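Local coordinates for DUF3218 domain-containing protein (Pseudomonas aeruginosa, PDB 2IGS) that is of unknown function, a largely helical protein whose sequence family is grouped with the lysozyme clan, at residues I19-A24 against F31-A36; A24-P29 against F81-E86. All coordinates share one frame; numbering follows the deposited sequence. Where two conformers were deposited one is given.

Contact 1. Residues I19-A24 against F31-A36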
loop_
_atom_site.group_PDB
_atom_site.type_symbol
_atom_site.label_atom_id
_atom_site.label_comp_id
_atom_site.label_asym_id
_atom_site.label_seq_id
_atom_site.Cartn_x
_atom_site.Cartn_y
_atom_site.Cartn_z
ATOM N N ILE F 19 -32.665 -8.448 -42.916
ATOM C CA ILE F 19 -33.893 -9.244 -42.801
ATOM C C ILE F 19 -34.853 -8.680 -41.745
ATOM O O ILE F 19 -36.060 -8.587 -41.984
ATOM C CB ILE F 19 -33.561 -10.704 -42.439
ATOM C CG1 ILE F 19 -32.843 -11.381 -43.612
ATOM C CG2 ILE F 19 -34.817 -11.461 -42.073
ATOM C CD1 ILE F 19 -32.189 -12.700 -43.250
ATOM N N TYR F 20 -34.319 -8.306 -40.582
ATOM C CA TYR F 20 -35.141 -7.752 -39.527
ATOM C C TYR F 20 -35.667 -6.328 -39.815
ATOM O O TYR F 20 -36.788 -5.976 -39.396
ATOM C CB TYR F 20 -34.421 -7.871 -38.180
ATOM C CG TYR F 20 -34.575 -9.266 -37.583
ATOM C CD1 TYR F 20 -33.790 -10.339 -38.030
ATOM C CD2 TYR F 20 -35.534 -9.511 -36.608
ATOM C CE1 TYR F 20 -33.959 -11.623 -37.505
ATOM C CE2 TYR F 20 -35.701 -10.774 -36.072
ATOM C CZ TYR F 20 -34.923 -11.829 -36.526
ATOM O OH TYR F 20 -35.098 -13.067 -35.964
ATOM N N LYS F 21 -34.894 -5.528 -40.552
ATOM C CA LYS F 21 -35.417 -4.263 -41.079
ATOM C C LYS F 21 -36.724 -4.522 -41.886
ATOM O O LYS F 21 -37.698 -3.772 -41.787
ATOM C CB LYS F 21 -34.337 -3.549 -41.912
ATOM C CG LYS F 21 -34.574 -2.055 -42.109
ATOM C CD LYS F 21 -33.371 -1.332 -42.751
ATOM C CE LYS F 21 -33.827 0.002 -43.355
ATOM N NZ LYS F 21 -32.727 1.005 -43.577
ATOM N N GLY F 22 -36.739 -5.628 -42.625
ATOM C CA GLY F 22 -37.878 -6.038 -43.430
ATOM C C GLY F 22 -39.084 -6.505 -42.636
ATOM O O GLY F 22 -40.216 -6.137 -42.975
ATOM N N PHE F 23 -38.852 -7.322 -41.600
ATOM C CA PHE F 23 -39.926 -7.726 -40.690
ATOM C C PHE F 23 -40.524 -6.498 -39.997
ATOM O O PHE F 23 -41.732 -6.378 -39.916
ATOM C CB PHE F 23 -39.455 -8.738 -39.640
ATOM C CG PHE F 23 -39.076 -10.093 -40.193
ATOM C CD1 PHE F 23 -39.776 -10.667 -41.248
ATOM C CD2 PHE F 23 -38.047 -10.818 -39.607
ATOM C CE1 PHE F 23 -39.439 -11.928 -41.732
ATOM C CE2 PHE F 23 -37.696 -12.096 -40.081
ATOM C CZ PHE F 23 -38.401 -12.644 -41.145
ATOM N N ALA F 24 -39.669 -5.591 -39.523
ATOM C CA ALA F 24 -40.087 -4.427 -38.742
ATOM C C ALA F 24 -40.928 -3.457 -39.557
ATOM O O ALA F 24 -41.872 -2.857 -39.041
ATOM C CB ALA F 24 -38.867 -3.696 -38.141
ATOM N N PHE F 31 -42.059 2.608 -37.265
ATOM C CA PHE F 31 -41.109 2.179 -36.237
ATOM C C PHE F 31 -39.709 2.549 -36.701
ATOM O O PHE F 31 -39.295 2.190 -37.808
ATOM C CB PHE F 31 -41.225 0.661 -36.023
ATOM C CG PHE F 31 -40.175 0.065 -35.114
ATOM C CD1 PHE F 31 -40.365 0.024 -33.730
ATOM C CD2 PHE F 31 -39.005 -0.495 -35.643
ATOM C CE1 PHE F 31 -39.399 -0.558 -32.883
ATOM C CE2 PHE F 31 -38.042 -1.068 -34.812
ATOM C CZ PHE F 31 -38.240 -1.102 -33.425
ATOM N N VAL F 32 -38.996 3.285 -35.854
ATOM C CA VAL F 32 -37.615 3.673 -36.125
ATOM C C VAL F 32 -36.697 2.482 -35.807
ATOM O O VAL F 32 -36.467 2.150 -34.631
ATOM C CB VAL F 32 -37.205 4.941 -35.317
ATOM C CG1 VAL F 32 -35.839 5.454 -35.762
ATOM C CG2 VAL F 32 -38.253 6.052 -35.448
ATOM N N PHE F 33 -36.210 1.828 -36.862
ATOM C CA PHE F 33 -35.345 0.650 -36.758
ATOM C C PHE F 33 -33.944 1.043 -36.249
ATOM O O PHE F 33 -33.259 1.858 -36.884
ATOM C CB PHE F 33 -35.260 -0.051 -38.125
ATOM C CG PHE F 33 -34.509 -1.352 -38.099
ATOM C CD1 PHE F 33 -33.186 -1.422 -38.529
ATOM C CD2 PHE F 33 -35.113 -2.510 -37.635
ATOM C CE1 PHE F 33 -32.477 -2.638 -38.490
ATOM C CE2 PHE F 33 -34.406 -3.720 -37.581
ATOM C CZ PHE F 33 -33.090 -3.780 -38.010
ATOM N N PRO F 34 -33.510 0.469 -35.099
ATOM C CA PRO F 34 -32.167 0.810 -34.579
ATOM C C PRO F 34 -31.063 0.032 -35.327
ATOM O O PRO F 34 -30.512 -0.954 -34.781
ATOM C CB PRO F 34 -32.245 0.398 -33.096
ATOM C CG PRO F 34 -33.325 -0.675 -33.037
ATOM C CD PRO F 34 -34.224 -0.499 -34.243
ATOM N N GLU F 35 -30.745 0.447 -36.554
ATOM C CA GLU F 35 -29.845 -0.351 -37.391
ATOM C C GLU F 35 -28.410 -0.448 -36.857
ATOM O O GLU F 35 -27.822 -1.526 -36.908
ATOM C CB GLU F 35 -29.847 0.095 -38.859
ATOM C CG GLU F 35 -29.141 -0.897 -39.774
ATOM C CD GLU F 35 -29.491 -0.750 -41.237
ATOM O OE1 GLU F 35 -29.504 0.388 -41.735
ATOM O OE2 GLU F 35 -29.741 -1.789 -41.899
ATOM N N ALA F 36 -27.851 0.663 -36.373
ATOM C CA ALA F 36 -26.470 0.655 -35.872
ATOM C C ALA F 36 -26.264 -0.312 -34.716
ATOM O O ALA F 36 -25.344 -1.118 -34.759
ATOM C CB ALA F 36 -25.999 2.074 -35.492
#
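Lys21 lies across one face of the Phe33 ring, and its side chain can be followed from the backbone outward. Its CA sits over that face, 3.8 Å from the ring centroid and 17° off the normal, a CH-pi contact. CB comes 4.0 Å from Phe33 CE1, and CG 3.9 Å from CD1 of the same ring. With CG anti to the backbone N (chi1 -160°) and the rest of the chain extended, the tip leaves the ring for Glu35: in one of the two modelled conformers of Glu35, Lys21 CD is 3.8 Å from Glu35 OE2 and Lys21 NZ 3.8 Å from Glu35 OE1, a long and therefore doubtful salt bridge. Lysine suits this exposed border because its methylenes cover an aromatic surface while its charge stays at the outside. The contact closes a helix-loop-helix turn: helix 12-27 is followed by a loop that folds back along it, and Pro34, centre of an inverse gamma turn, is the N-cap of helix 35-48. Deeper in, Ala24 CB touches both loop aromatics, 4.0 Å from Phe33 CD2 and 4.1 Å from Phe31 CD2; so small a side chain lets both rings come close to the helix. Beyond, Phe31 rests on Leu96 and Phe33 on Leu99 of helix 87-113.

Contact 2. Residues A24-P29 against F81-E86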
loop_
_atom_site.group_PDB
_atom_site.type_symbol
_atom_site.label_atom_id
_atom_site.label_comp_id
_atom_site.label_asym_id
_atom_site.label_seq_id
_atom_site.Cartn_x
_atom_site.Cartn_y
_atom_site.Cartn_z
ATOM N N ALA F 24 -39.669 -5.591 -39.523
ATOM C CA ALA F 24 -40.087 -4.427 -38.742
ATOM C C ALA F 24 -40.928 -3.457 -39.557
ATOM O O ALA F 24 -41.872 -2.857 -39.041
ATOM C CB ALA F 24 -38.867 -3.696 -38.141
ATOM N N ARG F 25 -40.571 -3.305 -40.828
ATOM C CA ARG F 25 -41.349 -2.483 -41.742
ATOM C C ARG F 25 -42.737 -3.101 -41.998
ATOM O O ARG F 25 -43.732 -2.380 -42.034
ATOM C CB ARG F 25 -40.584 -2.213 -43.041
ATOM C CG ARG F 25 -41.261 -1.161 -43.908
ATOM C CD ARG F 25 -40.515 -0.852 -45.191
ATOM N NE ARG F 25 -41.465 -0.828 -46.301
ATOM C CZ ARG F 25 -42.327 0.157 -46.547
ATOM N NH1 ARG F 25 -42.362 1.240 -45.778
ATOM N NH2 ARG F 25 -43.161 0.056 -47.568
ATOM N N GLN F 26 -42.790 -4.427 -42.159
ATOM C CA GLN F 26 -44.051 -5.172 -42.157
ATOM C C GLN F 26 -44.880 -4.851 -40.922
ATOM O O GLN F 26 -46.089 -4.689 -40.999
ATOM C CB GLN F 26 -43.805 -6.678 -42.150
ATOM C CG GLN F 26 -43.409 -7.280 -43.455
ATOM C CD GLN F 26 -43.939 -8.697 -43.607
ATOM O OE1 GLN F 26 -45.161 -8.921 -43.608
ATOM N NE2 GLN F 26 -43.031 -9.659 -43.740
ATOM N N CYS F 27 -44.217 -4.790 -39.774
ATOM C CA CYS F 27 -44.894 -4.537 -38.517
ATOM C C CYS F 27 -45.462 -3.130 -38.456
ATOM O O CYS F 27 -46.673 -2.950 -38.332
ATOM C CB CYS F 27 -43.938 -4.785 -37.360
ATOM S SG CYS F 27 -43.635 -6.540 -37.107
ATOM N N ASN F 28 -44.576 -2.143 -38.557
ATOM C CA ASN F 28 -44.964 -0.740 -38.529
ATOM C C ASN F 28 -43.959 0.084 -39.327
ATOM O O ASN F 28 -42.829 0.296 -38.867
ATOM C CB ASN F 28 -45.065 -0.225 -37.082
ATOM C CG ASN F 28 -45.553 1.220 -36.998
ATOM O OD1 ASN F 28 -45.998 1.795 -37.988
ATOM N ND2 ASN F 28 -45.469 1.809 -35.812
ATOM N N PRO F 29 -44.356 0.546 -40.526
ATOM C CA PRO F 29 -43.453 1.411 -41.293
ATOM C C PRO F 29 -42.945 2.609 -40.478
ATOM O O PRO F 29 -41.864 3.126 -40.758
ATOM C CB PRO F 29 -44.323 1.874 -42.464
ATOM C CG PRO F 29 -45.342 0.783 -42.628
ATOM C CD PRO F 29 -45.624 0.295 -41.237
ATOM N N PHE F 81 -43.653 -16.845 -42.382
ATOM C CA PHE F 81 -44.921 -17.579 -42.397
ATOM C C PHE F 81 -45.894 -17.118 -41.309
ATOM O O PHE F 81 -47.092 -17.000 -41.561
ATOM C CB PHE F 81 -44.694 -19.100 -42.302
ATOM C CG PHE F 81 -44.284 -19.741 -43.605
ATOM C CD1 PHE F 81 -45.243 -20.180 -44.514
ATOM C CD2 PHE F 81 -42.946 -19.907 -43.926
ATOM C CE1 PHE F 81 -44.866 -20.770 -45.721
ATOM C CE2 PHE F 81 -42.565 -20.495 -45.139
ATOM C CZ PHE F 81 -43.522 -20.924 -46.031
ATOM N N ARG F 82 -45.384 -16.855 -40.109
ATOM C CA ARG F 82 -46.241 -16.492 -38.973
ATOM C C ARG F 82 -46.721 -15.025 -39.018
ATOM O O ARG F 82 -47.680 -14.663 -38.335
ATOM C CB ARG F 82 -45.555 -16.817 -37.635
ATOM C CG ARG F 82 -45.312 -18.315 -37.387
ATOM C CD ARG F 82 -45.201 -18.647 -35.886
ATOM N NE ARG F 82 -44.136 -17.888 -35.269
ATOM C CZ ARG F 82 -44.254 -16.994 -34.283
ATOM N NH1 ARG F 82 -45.413 -16.732 -33.702
ATOM N NH2 ARG F 82 -43.160 -16.374 -33.862
HETATM N N MSE F 83 -46.031 -14.202 -39.812
HETATM C CA MSE F 83 -46.423 -12.821 -40.103
HETATM C C MSE F 83 -47.823 -12.713 -40.708
HETATM O O MSE F 83 -48.499 -11.700 -40.496
HETATM C CB MSE F 83 -45.407 -12.149 -41.047
HETATM C CG MSE F 83 -44.176 -11.550 -40.362
HETATM SE SE MSE F 83 -44.570 -9.813 -39.563
HETATM C CE MSE F 83 -45.822 -10.348 -38.218
ATOM N N VAL F 84 -48.243 -13.745 -41.454
ATOM C CA VAL F 84 -49.570 -13.768 -42.115
ATOM C C VAL F 84 -50.738 -13.808 -41.113
ATOM O O VAL F 84 -51.708 -13.053 -41.247
ATOM C CB VAL F 84 -49.733 -14.962 -43.122
ATOM C CG1 VAL F 84 -51.085 -14.885 -43.857
ATOM C CG2 VAL F 84 -48.601 -15.011 -44.135
ATOM N N ASN F 85 -50.596 -14.670 -40.105
ATOM C CA ASN F 85 -51.678 -15.027 -39.186
ATOM C C ASN F 85 -51.448 -14.652 -37.717
ATOM O O ASN F 85 -52.389 -14.660 -36.918
ATOM C CB ASN F 85 -51.981 -16.529 -39.299
ATOM C CG ASN F 85 -50.730 -17.407 -39.176
ATOM O OD1 ASN F 85 -49.682 -17.132 -39.770
ATOM N ND2 ASN F 85 -50.857 -18.486 -38.420
ATOM N N GLU F 86 -50.200 -14.331 -37.371
ATOM C CA GLU F 86 -49.821 -13.967 -36.000
ATOM C C GLU F 86 -49.089 -12.625 -35.923
ATOM O O GLU F 86 -48.170 -12.453 -35.103
ATOM C CB GLU F 86 -48.942 -15.060 -35.388
ATOM C CG GLU F 86 -49.596 -16.416 -35.199
ATOM C CD GLU F 86 -48.648 -17.409 -34.537
ATOM O OE1 GLU F 86 -48.240 -18.389 -35.201
ATOM O OE2 GLU F 86 -48.284 -17.200 -33.358
#
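The disulfide-bearing end of helix 12-27 meets the C-terminal end of helix 63-82 and the residues leading to helix 87-113, and the meeting is carried by Met83, present as selenomethionine, against Gln26 and Cys27. Met83 directs its CB toward the helix, and its chain bends at both chi2 (-79°) and chi3 (65°), which sets the selenium beside Gln26 and Cys27. SE comes 4.1 Å from Gln26 CB. It also lies 4.2 Å from Cys27 SG, an apolar contact between two large, polarisable atoms. Gln26 crosses the selenomethionine at a slant: its NE2 is 4.0 Å from Met83 CG and its OE1 4.1 Å from Met83 CB, so the amide group lies along the aliphatic part by van der Waals contact. A glutamine fits this exposed margin, where its methylenes can pack and its amide remain polar. Cys27, in the last turn of its helix, is bonded to Cys91 of helix 87-113, and Met83 also touches Cys91 and Val90; the selenoether therefore packs against a covalent cross-link between two helices. Long, unbranched and apolar, Met83 suits this buried place beside the disulfide. Within 81-86, Arg82 NH1 makes a weak hydrogen bond, part of a salt bridge, to Glu86 OE2 at 2.9 Å. Glu86 is the N-cap of helix 87-113, and Arg82 NH2 has a second carboxylate partner in Glu94.

In the fold
Contacts 1 and 2 lie about 12 Å apart, centre to centre, on the same side of the chain's centre, and share Ala24 of helix 12-27. Contact 1 is local, joining that helix to the start of helix 35-48 across a short loop; contact 2 reaches over some fifty residues to the end of helix 63-82. In chain order the segments run 19-24, 24-29 (sharing Ala24), 31-36, 81-86, so the two pairings alternate and cross. Helix 87-113 is a common neighbour of both, packed on contact 1 and disulfide-linked at contact 2. The C-terminal half of helix 12-27 is thus packed against neighbours from several parts of this helix-rich fold.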